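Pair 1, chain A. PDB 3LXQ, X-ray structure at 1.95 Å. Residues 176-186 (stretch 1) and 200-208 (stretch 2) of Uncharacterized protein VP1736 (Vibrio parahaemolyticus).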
# COMPACT_ATOMS: atom_id res chain seq x y z
N THR A 176 -15.92 -6.35 7.38
CA THR A 176 -14.48 -6.11 7.17
C THR A 176 -13.64 -7.24 7.73
O THR A 176 -13.88 -7.72 8.85
CB THR A 176 -14.04 -4.75 7.74
OG1 THR A 176 -14.43 -4.66 9.12
CG2 THR A 176 -14.68 -3.61 6.96
N GLN A 177 -12.64 -7.68 6.96
CA GLN A 177 -11.84 -8.83 7.35
C GLN A 177 -10.40 -8.71 6.91
O GLN A 177 -10.06 -7.93 6.03
CB GLN A 177 -12.44 -10.14 6.81
CG GLN A 177 -12.45 -10.25 5.29
CD GLN A 177 -12.80 -11.64 4.79
OE1 GLN A 177 -13.35 -12.47 5.52
NE2 GLN A 177 -12.47 -11.90 3.53
N PHE A 178 -9.55 -9.52 7.55
CA PHE A 178 -8.15 -9.64 7.22
C PHE A 178 -7.90 -11.13 7.04
O PHE A 178 -8.23 -11.91 7.90
CB PHE A 178 -7.32 -9.10 8.39
CG PHE A 178 -5.84 -9.37 8.27
CD1 PHE A 178 -5.11 -8.98 7.15
CD2 PHE A 178 -5.16 -9.97 9.33
CE1 PHE A 178 -3.73 -9.21 7.06
CE2 PHE A 178 -3.79 -10.20 9.25
CZ PHE A 178 -3.07 -9.81 8.12
N ILE A 179 -7.36 -11.52 5.89
CA ILE A 179 -6.99 -12.91 5.68
C ILE A 179 -5.46 -13.02 5.61
O ILE A 179 -4.83 -12.36 4.80
CB ILE A 179 -7.61 -13.54 4.41
CG1 ILE A 179 -9.13 -13.31 4.37
CG2 ILE A 179 -7.32 -15.05 4.38
CD1 ILE A 179 -9.81 -13.83 3.07
N TYR A 180 -4.92 -13.89 6.46
CA TYR A 180 -3.49 -14.11 6.60
C TYR A 180 -3.23 -15.62 6.73
O TYR A 180 -4.08 -16.36 7.22
CB TYR A 180 -3.03 -13.39 7.86
CG TYR A 180 -1.54 -13.29 8.07
CD1 TYR A 180 -0.70 -12.86 7.05
CD2 TYR A 180 -0.98 -13.59 9.31
CE1 TYR A 180 0.66 -12.76 7.25
CE2 TYR A 180 0.39 -13.49 9.53
CZ TYR A 180 1.20 -13.08 8.49
OH TYR A 180 2.55 -12.97 8.69
N GLY A 181 -2.06 -16.07 6.29
CA GLY A 181 -1.67 -17.47 6.37
C GLY A 181 -0.99 -17.93 7.66
O GLY A 181 -1.06 -19.11 8.02
N GLY A 182 -0.34 -17.00 8.36
CA GLY A 182 0.39 -17.28 9.59
C GLY A 182 -0.35 -16.83 10.84
O GLY A 182 -1.58 -16.87 10.89
N GLU A 183 0.40 -16.43 11.85
CA GLU A 183 -0.18 -15.96 13.11
C GLU A 183 -0.41 -14.46 13.05
O GLU A 183 0.53 -13.68 12.86
CB GLU A 183 0.72 -16.34 14.30
CG GLU A 183 0.49 -15.53 15.60
CD GLU A 183 -0.90 -15.76 16.22
OE1 GLU A 183 -1.05 -16.73 17.01
OE2 GLU A 183 -1.81 -14.94 15.95
N ALA A 184 -1.67 -14.06 13.24
CA ALA A 184 -2.08 -12.66 13.08
C ALA A 184 -1.59 -11.69 14.16
O ALA A 184 -1.59 -10.48 13.95
CB ALA A 184 -3.60 -12.57 12.92
N ASN A 185 -1.17 -12.21 15.31
CA ASN A 185 -0.57 -11.39 16.37
C ASN A 185 0.80 -10.86 15.97
O ASN A 185 1.30 -9.90 16.57
CB ASN A 185 -0.43 -12.19 17.68
CG ASN A 185 -1.72 -12.22 18.52
OD1 ASN A 185 -1.87 -13.08 19.39
ND2 ASN A 185 -2.62 -11.27 18.28
N PHE A 186 1.39 -11.50 14.97
CA PHE A 186 2.71 -11.12 14.46
C PHE A 186 2.71 -9.66 13.99
O PHE A 186 1.72 -9.18 13.42
CB PHE A 186 3.10 -12.07 13.32
CG PHE A 186 4.40 -11.71 12.65
CD1 PHE A 186 5.61 -11.90 13.30
CD2 PHE A 186 4.41 -11.18 11.36
CE1 PHE A 186 6.82 -11.55 12.68
CE2 PHE A 186 5.61 -10.83 10.73
CZ PHE A 186 6.81 -11.02 11.39
N GLN A 200 -13.83 -9.59 11.39
CA GLN A 200 -13.34 -10.96 11.39
C GLN A 200 -11.85 -10.97 11.08
O GLN A 200 -11.37 -10.16 10.29
CB GLN A 200 -14.11 -11.75 10.32
CG GLN A 200 -13.50 -13.09 9.92
CD GLN A 200 -14.21 -13.72 8.74
OE1 GLN A 200 -14.56 -14.90 8.78
NE2 GLN A 200 -14.43 -12.94 7.68
N ILE A 201 -11.11 -11.86 11.74
CA ILE A 201 -9.73 -12.15 11.35
C ILE A 201 -9.60 -13.64 11.11
O ILE A 201 -9.91 -14.47 11.99
CB ILE A 201 -8.67 -11.63 12.35
CG1 ILE A 201 -8.58 -10.11 12.27
CG2 ILE A 201 -7.30 -12.24 12.05
CD1 ILE A 201 -7.63 -9.47 13.26
N VAL A 202 -9.16 -13.96 9.90
CA VAL A 202 -8.94 -15.32 9.46
C VAL A 202 -7.43 -15.51 9.48
O VAL A 202 -6.70 -14.78 8.82
CB VAL A 202 -9.50 -15.54 8.04
CG1 VAL A 202 -9.33 -16.98 7.58
CG2 VAL A 202 -10.97 -15.12 7.97
N GLU A 203 -6.96 -16.48 10.26
CA GLU A 203 -5.53 -16.74 10.36
C GLU A 203 -5.22 -18.24 10.37
O GLU A 203 -6.11 -19.05 10.12
CB GLU A 203 -4.94 -16.02 11.57
CG GLU A 203 -5.40 -16.57 12.91
CD GLU A 203 -4.84 -15.78 14.06
OE1 GLU A 203 -3.60 -15.79 14.23
OE2 GLU A 203 -5.64 -15.15 14.79
N GLU A 204 -3.97 -18.60 10.67
CA GLU A 204 -3.51 -19.99 10.55
C GLU A 204 -4.44 -21.02 11.22
O GLU A 204 -4.71 -22.08 10.64
CB GLU A 204 -2.07 -20.14 11.07
CG GLU A 204 -1.39 -21.43 10.59
CD GLU A 204 0.07 -21.56 11.02
OE1 GLU A 204 0.63 -20.61 11.62
OE2 GLU A 204 0.66 -22.62 10.74
N LYS A 205 -4.92 -20.69 12.41
CA LYS A 205 -5.79 -21.58 13.19
C LYS A 205 -7.11 -21.93 12.48
O LYS A 205 -7.79 -22.88 12.88
CB LYS A 205 -6.06 -20.98 14.58
CG LYS A 205 -6.81 -19.65 14.57
CD LYS A 205 -6.85 -19.02 15.96
CE LYS A 205 -7.91 -17.93 16.02
NZ LYS A 205 -7.89 -17.20 17.32
N ASN A 206 -7.46 -21.17 11.44
CA ASN A 206 -8.71 -21.35 10.69
C ASN A 206 -8.59 -22.17 9.39
O ASN A 206 -9.58 -22.37 8.70
CB ASN A 206 -9.35 -19.98 10.36
CG ASN A 206 -9.56 -19.09 11.59
OD1 ASN A 206 -8.90 -18.06 11.75
ND2 ASN A 206 -10.48 -19.49 12.47
N TYR A 207 -7.38 -22.63 9.05
CA TYR A 207 -7.17 -23.45 7.84
C TYR A 207 -7.25 -24.95 8.12
O TYR A 207 -6.38 -25.53 8.77
CB TYR A 207 -5.82 -23.14 7.19
CG TYR A 207 -5.71 -21.77 6.55
CD1 TYR A 207 -5.81 -21.61 5.17
CD2 TYR A 207 -5.48 -20.64 7.34
CE1 TYR A 207 -5.70 -20.36 4.58
CE2 TYR A 207 -5.36 -19.38 6.77
CZ TYR A 207 -5.48 -19.24 5.39
OH TYR A 207 -5.35 -18.00 4.82
N THR A 208 -8.30 -25.57 7.58
CA THR A 208 -8.57 -26.97 7.85
C THR A 208 -7.55 -27.95 7.25
O THR A 208 -7.01 -28.79 7.97
CB THR A 208 -10.01 -27.36 7.44
OG1 THR A 208 -10.30 -26.84 6.13
CG2 THR A 208 -11.03 -26.80 8.44

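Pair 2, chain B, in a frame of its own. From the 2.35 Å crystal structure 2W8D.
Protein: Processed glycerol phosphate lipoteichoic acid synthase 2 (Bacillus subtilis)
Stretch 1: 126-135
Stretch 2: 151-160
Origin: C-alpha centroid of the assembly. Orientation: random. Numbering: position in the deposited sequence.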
# COMPACT_ATOMS: atom_id res chain seq x y z
N SER B 126 -9.40 15.45 3.35
CA SER B 126 -8.26 14.55 3.25
C SER B 126 -6.98 15.21 3.79
O SER B 126 -6.77 16.42 3.60
CB SER B 126 -8.07 14.01 1.82
OG SER B 126 -8.10 15.03 0.82
N ALA B 127 -6.16 14.41 4.48
CA ALA B 127 -4.87 14.87 5.03
C ALA B 127 -3.82 13.75 5.04
O ALA B 127 -4.15 12.60 5.32
CB ALA B 127 -5.06 15.42 6.45
N THR B 128 -2.55 14.09 4.77
CA THR B 128 -1.46 13.15 4.99
C THR B 128 -0.69 13.54 6.23
O THR B 128 -0.54 14.74 6.50
CB THR B 128 -0.50 13.17 3.80
OG1 THR B 128 -1.21 12.76 2.62
CG2 THR B 128 0.71 12.26 4.06
N PHE B 129 -0.21 12.55 6.99
CA PHE B 129 0.68 12.77 8.13
C PHE B 129 2.01 12.13 7.84
O PHE B 129 2.07 11.00 7.37
CB PHE B 129 0.08 12.17 9.40
CG PHE B 129 -1.23 12.77 9.79
CD1 PHE B 129 -1.30 13.75 10.77
CD2 PHE B 129 -2.40 12.39 9.13
CE1 PHE B 129 -2.51 14.32 11.11
CE2 PHE B 129 -3.63 12.97 9.46
CZ PHE B 129 -3.68 13.94 10.45
N HIS B 130 3.09 12.82 8.13
CA HIS B 130 4.41 12.26 7.87
C HIS B 130 5.45 13.10 8.58
O HIS B 130 5.39 14.33 8.56
CB HIS B 130 4.65 12.28 6.38
CG HIS B 130 5.93 11.64 5.96
ND1 HIS B 130 6.22 10.32 6.25
CD2 HIS B 130 6.98 12.12 5.27
CE1 HIS B 130 7.41 10.02 5.76
NE2 HIS B 130 7.89 11.10 5.16
N GLY B 131 6.39 12.43 9.24
CA GLY B 131 7.36 13.11 10.09
C GLY B 131 8.62 13.53 9.36
O GLY B 131 9.70 13.36 9.89
N ASN B 132 8.48 14.07 8.15
CA ASN B 132 9.63 14.50 7.35
C ASN B 132 9.18 15.66 6.48
O ASN B 132 7.98 15.89 6.36
CB ASN B 132 10.16 13.33 6.49
CG ASN B 132 11.53 13.65 5.80
OD1 ASN B 132 12.17 14.65 6.10
ND2 ASN B 132 11.96 12.78 4.90
N THR B 133 10.10 16.40 5.88
CA THR B 133 9.71 17.54 5.09
C THR B 133 8.81 17.13 3.90
O THR B 133 8.93 16.03 3.37
CB THR B 133 10.91 18.42 4.66
OG1 THR B 133 10.43 19.52 3.88
CG2 THR B 133 11.94 17.64 3.83
N GLN B 134 7.87 18.01 3.58
CA GLN B 134 6.92 17.84 2.48
C GLN B 134 7.56 17.76 1.09
O GLN B 134 6.93 17.28 0.16
CB GLN B 134 5.90 18.99 2.50
CG GLN B 134 6.48 20.39 2.28
CD GLN B 134 5.44 21.47 2.39
OE1 GLN B 134 5.14 21.96 3.48
NE2 GLN B 134 4.91 21.89 1.27
N THR B 135 8.80 18.22 0.93
CA THR B 135 9.44 18.16 -0.39
C THR B 135 9.95 16.76 -0.71
O THR B 135 10.19 16.47 -1.88
CB THR B 135 10.61 19.11 -0.50
OG1 THR B 135 11.58 18.76 0.49
CG2 THR B 135 10.15 20.57 -0.31
N PHE B 151 -1.56 18.70 4.43
CA PHE B 151 -0.34 17.95 4.55
C PHE B 151 0.34 18.25 5.88
O PHE B 151 0.99 19.26 6.02
CB PHE B 151 0.58 18.23 3.34
CG PHE B 151 1.75 17.28 3.20
CD1 PHE B 151 2.03 16.33 4.20
CD2 PHE B 151 2.58 17.33 2.09
CE1 PHE B 151 3.10 15.44 4.09
CE2 PHE B 151 3.68 16.44 1.96
CZ PHE B 151 3.94 15.50 2.97
N PHE B 152 0.19 17.38 6.87
CA PHE B 152 0.87 17.55 8.16
C PHE B 152 2.28 16.99 8.10
O PHE B 152 2.51 15.85 8.50
CB PHE B 152 0.08 16.91 9.32
CG PHE B 152 -1.24 17.58 9.59
CD1 PHE B 152 -1.28 18.80 10.24
CD2 PHE B 152 -2.43 17.00 9.17
CE1 PHE B 152 -2.51 19.47 10.49
CE2 PHE B 152 -3.65 17.64 9.41
CZ PHE B 152 -3.69 18.89 10.06
N ASP B 153 3.22 17.77 7.60
CA ASP B 153 4.60 17.29 7.52
C ASP B 153 5.38 17.58 8.82
O ASP B 153 4.78 17.92 9.86
CB ASP B 153 5.32 17.84 6.27
CG ASP B 153 5.62 19.32 6.39
OD1 ASP B 153 5.19 19.96 7.39
OD2 ASP B 153 6.29 19.84 5.48
N SER B 154 6.71 17.44 8.74
CA SER B 154 7.61 17.62 9.87
C SER B 154 7.52 18.98 10.55
O SER B 154 7.92 19.11 11.70
CB SER B 154 9.07 17.27 9.51
OG SER B 154 9.65 18.22 8.63
N ALA B 155 6.98 19.98 9.88
CA ALA B 155 6.81 21.30 10.53
C ALA B 155 5.84 21.21 11.73
O ALA B 155 5.88 22.06 12.61
CB ALA B 155 6.35 22.37 9.52
N TYR B 156 4.99 20.19 11.77
CA TYR B 156 3.98 20.08 12.81
C TYR B 156 4.37 19.16 13.97
O TYR B 156 3.58 18.97 14.89
CB TYR B 156 2.66 19.61 12.23
CG TYR B 156 1.96 20.60 11.36
CD1 TYR B 156 0.96 21.44 11.88
CD2 TYR B 156 2.27 20.70 10.00
CE1 TYR B 156 0.30 22.37 11.06
CE2 TYR B 156 1.62 21.62 9.18
CZ TYR B 156 0.64 22.43 9.70
OH TYR B 156 0.03 23.33 8.85
N TYR B 157 5.58 18.59 13.90
CA TYR B 157 6.13 17.77 14.96
C TYR B 157 7.34 18.42 15.62
O TYR B 157 8.06 19.17 14.99
CB TYR B 157 6.46 16.38 14.41
CG TYR B 157 5.27 15.72 13.76
CD1 TYR B 157 4.43 14.90 14.50
CD2 TYR B 157 4.96 15.96 12.41
CE1 TYR B 157 3.32 14.32 13.92
CE2 TYR B 157 3.85 15.37 11.82
CZ TYR B 157 3.04 14.56 12.59
OH TYR B 157 1.93 13.97 12.04
N ASP B 158 7.52 18.16 16.91
CA ASP B 158 8.72 18.52 17.67
C ASP B 158 9.91 17.68 17.20
O ASP B 158 10.02 16.49 17.52
CB ASP B 158 8.45 18.24 19.16
CG ASP B 158 9.47 18.89 20.09
OD1 ASP B 158 10.35 19.64 19.60
OD2 ASP B 158 9.39 18.67 21.32
N MSE B 159 10.82 18.30 16.44
CA MSE B 159 11.93 17.55 15.80
C MSE B 159 13.20 17.51 16.66
O MSE B 159 14.30 17.69 16.15
CB MSE B 159 12.26 18.12 14.40
CG MSE B 159 11.17 18.00 13.34
SE MSE B 159 10.93 16.18 12.61
CE MSE B 159 12.63 15.94 11.61
N ASN B 160 13.06 17.25 17.96
CA ASN B 160 14.22 17.29 18.86
C ASN B 160 15.12 16.04 18.84
O ASN B 160 14.80 15.02 18.24
CB ASN B 160 13.79 17.64 20.29
CG ASN B 160 12.91 16.57 20.91
OD1 ASN B 160 13.39 15.54 21.38
ND2 ASN B 160 11.61 16.82 20.93

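Both pairs set a strand beside a second, parallel strand that soon gives way to a 3-10 segment, while the first stretch runs on into a loop that contacts the start of that segment. Over fourteen central residues the backbones superpose to 0.6 Å, and each pair buries about 650 Å² between its stretches.

The parallel ladder fixes the register. In pair 1, Val A202 N donates to Phe A178 O (3.0 Å) and Tyr A180 N donates to Val A202 O (3.1 Å). Pair 2 repeats this exactly: Phe B152 N to Thr B128 O at 2.8 Å, then His B130 N to Phe B152 O at 3.1 Å. One residue of the second strand thus bonds through both its N and its O to residues two apart on the first, as parallel pairing requires. Past the strands, one more backbone bond is shared, from Glu A204 N to Gly A182 O (3.0 Å) and from Ser B154 N to Asn B132 O (3.1 Å), and it ties the start of the 3-10 segment to the loop.

The most instructive rule is the acid just before that segment. Glu A203 and Asp B153 match, with side-chain centres 0.7 Å apart and chi1 in the p well in both. Each side chain reaches back to the loop and accepts a backbone NH at matched positions: Ala A184 N gives to Glu A203 OE1 at 2.8 Å, and Gln B134 N gives to Asp B153 OD2 at 3.1 Å. The bond uses the donor's backbone NH, so in these two pairs the donor is an Ala in one and a Gln in the other, and the acid a Glu or an Asp.

Around this frame the packing differs. On one face, Ile A179 and Val A202 meet as aliphatic neighbours, CG2 to CG1 at 4.2 Å. Their counterparts Phe B129 and Phe B152 are rings, with planes at 18° but slid apart so that they barely overlap; CE1 of Phe B129 lies 3.3 Å from CD2 of Phe B152. Ala B127 points toward the second stretch, its CB 4.0 Å from CE2 of Phe B152.

The other face trades sizes across the strands. Pair 1 puts its ring on the first strand, where Phe A178 CD2 lies 4.1 Å from Ile A201 CG2, and Ala A184 CB closes on the same CG2 at 3.8 Å. Pair 2 puts the ring on the second: Phe B151 CE1 lies 4.0 Å from Thr B128 CG2, and Gln B134 CB comes within 3.4 Å of Phe B151 CE2.

A tyrosine after the 3-10 segment, chi1 m in both, points its CA-to-CB bond toward the first stretch. Tyr A207 OH donates to Tyr A180 O at 3.2 Å. Tyr B157 instead brings OH to 3.5 Å from Phe B129 CD1, at that ring's edge, and its hydroxyl is hydrogen-bonded elsewhere in the structure. Same residue, same rotamer, different polar partner.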